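Local coordinates for protein putative ABC transporter subunit, substrate-binding component (Rhodopseudomonas palustris, PDB 4EVS) that binds 4-hydroxybenzoate and probably serves as the solute-binding component of an ABC transporter that takes up lignin-derived benzoate derivatives, at residues 131-135 against 162-166; 72-76 against 302-306. All blocks are in the same frame, centred on the assembly; numbering follows the deposited sequence.

The two contacts lie on opposite sides of the chain's centre, with their own centres about 44 Å apart and their nearest atoms about 30 Å apart. Contact 2 closes a long loop of chain, and contact 1 is nested within it. Contact 2 joins the run into strand 75-78 and its first residues, of the six-stranded sheet, to the end of helix 283-302 and its turn. Contact 1 pairs helices 123-136 and 150-165, before and after strand 141-147 of the other sheet. The two sheets belong to the two lobes of a periplasmic binding protein, whose cleft holds 4-hydroxybenzoate. Each contact is thus local packing within one lobe, and neither segment pair includes a residue of the ligand pocket.

Contact 1: 131-135 against 162-166; sequences AKVAK and TFEAE
Ala131 and Thr162 begin the apolar part of this helix-helix contact. The Ala131 methyl CB lies 3.6 Å from Thr162 CG2. Thr162 can offer this methyl because CG2 stands anti to its own backbone N. Its hydroxyl OG1 bonds instead to the carbonyl of Ala158, one turn back. Phe163 fills the next position along the interface. Its CE1 comes 4.0 Å from Ala134 CB, and Ala131 O and Lys135 N lie at the ring edge, near its plane. Phe159 meets the Phe163 ring and also touches Ala131 and Ala134.

Helices 123-136 and 150-165 are joined through strand 141-147, giving the helix-strand-helix order of an alpha/beta lobe. The contact sits near their C-terminal ends.

The polar part centres on Glu166, just past the end of helix 150-165. Lys135 runs alongside it in the opposite direction. With chi1 at 175° and a bend at chi2 (72°), the lysine sends NZ to Glu166 O, a 3.0 Å hydrogen bond tilted 24° from the carbonyl plane. The bond uses the backbone oxygen, not the carboxylate. Glu166 OE1 lies 2.8 Å from Ala131 O, a meeting of two acceptors that a carboxyl proton would probably ease. Glu166 OE2 packs 3.4 Å from Lys132 CG, while Lys132 NZ stays 4.8 Å from OE2, too far for a salt bridge. A water donates to both Lys132 O, at 3.1 Å, and Glu166 OE2, at 3.3 Å. An alanine in place of Glu166 is likely to leave that water without its second acceptor and to open a gap beside the aliphatic parts of Lys132 and Lys135.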
# COMPACT_ATOMS: atom_id res chain seq x y z
N ALA A 131 12.85 -6.42 -8.91
CA ALA A 131 14.12 -7.16 -9.09
C ALA A 131 14.32 -7.60 -10.56
O ALA A 131 15.46 -7.60 -11.07
CB ALA A 131 14.18 -8.33 -8.15
N LYS A 132 13.23 -7.93 -11.24
CA LYS A 132 13.27 -8.22 -12.68
C LYS A 132 13.72 -6.99 -13.46
O LYS A 132 14.58 -7.07 -14.35
CB LYS A 132 11.91 -8.74 -13.15
CG LYS A 132 11.64 -10.15 -12.67
CD LYS A 132 10.24 -10.65 -13.02
CE LYS A 132 10.14 -12.19 -13.04
NZ LYS A 132 10.58 -12.87 -11.78
N VAL A 133 13.16 -5.83 -13.14
CA VAL A 133 13.50 -4.61 -13.85
C VAL A 133 14.92 -4.21 -13.55
O VAL A 133 15.63 -3.69 -14.42
CB VAL A 133 12.57 -3.47 -13.49
CG1 VAL A 133 13.05 -2.14 -14.11
CG2 VAL A 133 11.10 -3.79 -13.95
N ALA A 134 15.35 -4.41 -12.30
CA ALA A 134 16.73 -4.05 -11.94
C ALA A 134 17.70 -4.73 -12.89
O ALA A 134 18.66 -4.14 -13.35
CB ALA A 134 17.03 -4.42 -10.48
N LYS A 135 17.48 -6.02 -13.14
CA LYS A 135 18.29 -6.76 -14.10
C LYS A 135 18.19 -6.20 -15.52
O LYS A 135 19.21 -6.00 -16.20
CB LYS A 135 17.85 -8.24 -14.07
CG LYS A 135 18.51 -9.14 -15.08
CD LYS A 135 19.91 -9.37 -14.68
CE LYS A 135 20.64 -10.19 -15.76
NZ LYS A 135 22.04 -10.37 -15.28
N THR A 162 15.13 -12.95 -6.05
CA THR A 162 14.82 -12.78 -7.44
C THR A 162 16.04 -12.24 -8.21
O THR A 162 16.39 -12.74 -9.28
CB THR A 162 13.61 -11.82 -7.60
OG1 THR A 162 12.47 -12.30 -6.81
CG2 THR A 162 13.25 -11.66 -9.05
N PHE A 163 16.70 -11.23 -7.64
CA PHE A 163 17.81 -10.56 -8.30
C PHE A 163 18.98 -11.53 -8.39
O PHE A 163 19.67 -11.60 -9.43
CB PHE A 163 18.16 -9.24 -7.59
CG PHE A 163 19.19 -8.41 -8.29
CD1 PHE A 163 18.98 -7.92 -9.57
CD2 PHE A 163 20.42 -8.17 -7.69
CE1 PHE A 163 19.95 -7.18 -10.22
CE2 PHE A 163 21.37 -7.39 -8.34
CZ PHE A 163 21.14 -6.92 -9.60
N GLU A 164 19.23 -12.29 -7.33
CA GLU A 164 20.36 -13.23 -7.33
C GLU A 164 20.13 -14.35 -8.36
O GLU A 164 21.06 -14.80 -9.05
CB GLU A 164 20.62 -13.75 -5.92
CG GLU A 164 21.26 -12.64 -5.02
CD GLU A 164 21.40 -13.03 -3.54
OE1 GLU A 164 21.44 -14.24 -3.23
OE2 GLU A 164 21.46 -12.12 -2.66
N ALA A 165 18.88 -14.75 -8.53
CA ALA A 165 18.55 -15.81 -9.49
C ALA A 165 18.78 -15.37 -10.93
O ALA A 165 19.13 -16.20 -11.79
CB ALA A 165 17.09 -16.26 -9.30
N GLU A 166 18.67 -14.07 -11.17
CA GLU A 166 18.93 -13.49 -12.47
C GLU A 166 20.40 -13.17 -12.68
O GLU A 166 20.77 -12.63 -13.73
CB GLU A 166 18.16 -12.18 -12.60
CG GLU A 166 16.69 -12.38 -12.51
CD GLU A 166 15.96 -11.10 -12.38
OE1 GLU A 166 16.49 -10.13 -11.74
OE2 GLU A 166 14.85 -11.07 -12.94
O HOH W 1 14.35 -9.78 -15.89

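Contact 2: 72-76 against 302-306; sequences KVQYI and TGGKQ
Gln74 turns CG anti to its carbonyl carbon (chi1 -80°) and extends beyond it, which carries its amide to the turn at Gly304. There NE2 donates to Gly304 O at 3.0 Å. The bond is nearly straight at nitrogen (170°). The acceptor lies in the Gln74 amide plane, but the donor sits above the plane of the Gly304 carbonyl. Gln306 CB packs 4.1 Å from Gln74 CD. The two side chains cross with their amide planes 20° apart, and Gln306 NE2 bonds to Lys96 O.

A water links the remaining polar groups. It donates to Gln74 OE1 at 2.6 Å and to Thr302 OG1 at 2.8 Å. It also accepts from Tyr75 OH at 2.7 Å, lying in the plane of the tyrosine ring at its edge. Both ends of the Gln74 amide are engaged, which probably fixes its rotation. Thr302 OG1 bonds back to Met298 O as well.

Tyr75 packs on helices 283-302 and 308-315. Helix 283-302 ends in a Schellman motif at Gly303, and this glycine also lies inside a type I' turn from Thr302 to Lys305. This helix-ending turn meets the entrance to parallel strand 75-78 of an alpha/beta lobe.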
# COMPACT_ATOMS: atom_id res chain seq x y z
N LYS A 72 -20.16 -1.31 18.14
CA LYS A 72 -20.79 -2.51 17.58
C LYS A 72 -20.72 -2.52 16.05
O LYS A 72 -21.72 -2.74 15.35
CB LYS A 72 -22.21 -2.62 18.08
CG LYS A 72 -22.29 -2.73 19.61
CD LYS A 72 -23.75 -2.93 20.07
CE LYS A 72 -23.88 -2.94 21.58
NZ LYS A 72 -25.26 -3.32 22.01
N VAL A 73 -19.52 -2.26 15.52
CA VAL A 73 -19.29 -2.37 14.06
C VAL A 73 -19.46 -3.83 13.57
O VAL A 73 -19.23 -4.79 14.31
CB VAL A 73 -17.88 -1.86 13.63
CG1 VAL A 73 -17.67 -0.37 14.09
CG2 VAL A 73 -16.76 -2.81 14.11
N GLN A 74 -19.87 -3.95 12.31
CA GLN A 74 -19.91 -5.21 11.59
C GLN A 74 -18.65 -5.47 10.77
O GLN A 74 -18.38 -6.61 10.46
CB GLN A 74 -21.14 -5.30 10.66
CG GLN A 74 -22.43 -5.66 11.32
CD GLN A 74 -23.47 -6.12 10.32
OE1 GLN A 74 -23.16 -6.58 9.25
NE2 GLN A 74 -24.71 -6.05 10.70
N TYR A 75 -17.89 -4.42 10.44
CA TYR A 75 -16.68 -4.50 9.63
C TYR A 75 -15.67 -3.53 10.17
O TYR A 75 -16.04 -2.46 10.67
CB TYR A 75 -16.98 -4.18 8.14
CG TYR A 75 -18.04 -5.08 7.55
CD1 TYR A 75 -19.39 -4.76 7.64
CD2 TYR A 75 -17.69 -6.29 6.94
CE1 TYR A 75 -20.35 -5.63 7.16
CE2 TYR A 75 -18.68 -7.16 6.43
CZ TYR A 75 -19.99 -6.82 6.57
OH TYR A 75 -20.92 -7.74 6.11
N ILE A 76 -14.40 -3.92 10.06
CA ILE A 76 -13.26 -3.05 10.30
C ILE A 76 -12.52 -2.90 8.98
O ILE A 76 -12.40 -3.87 8.21
CB ILE A 76 -12.30 -3.64 11.37
CG1 ILE A 76 -12.99 -3.55 12.72
CG2 ILE A 76 -10.95 -2.92 11.44
CD1 ILE A 76 -12.36 -4.33 13.84
N THR A 302 -25.01 -10.76 2.60
CA THR A 302 -25.54 -11.16 3.91
C THR A 302 -26.88 -10.52 4.24
O THR A 302 -27.43 -10.78 5.32
CB THR A 302 -24.55 -10.77 5.04
OG1 THR A 302 -24.36 -9.35 5.03
CG2 THR A 302 -23.17 -11.45 4.86
N GLY A 303 -27.39 -9.63 3.38
CA GLY A 303 -28.64 -8.95 3.71
C GLY A 303 -28.50 -8.05 4.92
O GLY A 303 -29.48 -7.76 5.62
N GLY A 304 -27.29 -7.59 5.19
CA GLY A 304 -27.07 -6.72 6.32
C GLY A 304 -26.93 -7.46 7.64
O GLY A 304 -26.76 -6.84 8.67
N LYS A 305 -26.97 -8.79 7.59
CA LYS A 305 -26.84 -9.60 8.79
C LYS A 305 -25.37 -9.79 9.09
O LYS A 305 -24.52 -9.88 8.18
CB LYS A 305 -27.52 -10.94 8.62
CG LYS A 305 -29.05 -10.80 8.49
CD LYS A 305 -29.79 -12.15 8.53
CE LYS A 305 -31.29 -12.01 8.24
NZ LYS A 305 -31.98 -13.34 8.24
N GLN A 306 -25.05 -9.84 10.37
CA GLN A 306 -23.66 -10.11 10.77
C GLN A 306 -23.40 -11.58 10.57
O GLN A 306 -23.90 -12.42 11.34
CB GLN A 306 -23.47 -9.71 12.23
CG GLN A 306 -22.03 -9.81 12.69
CD GLN A 306 -21.78 -8.96 13.95
OE1 GLN A 306 -22.69 -8.33 14.47
NE2 GLN A 306 -20.56 -8.96 14.43
O HOH W 2 -23.54 -7.32 6.79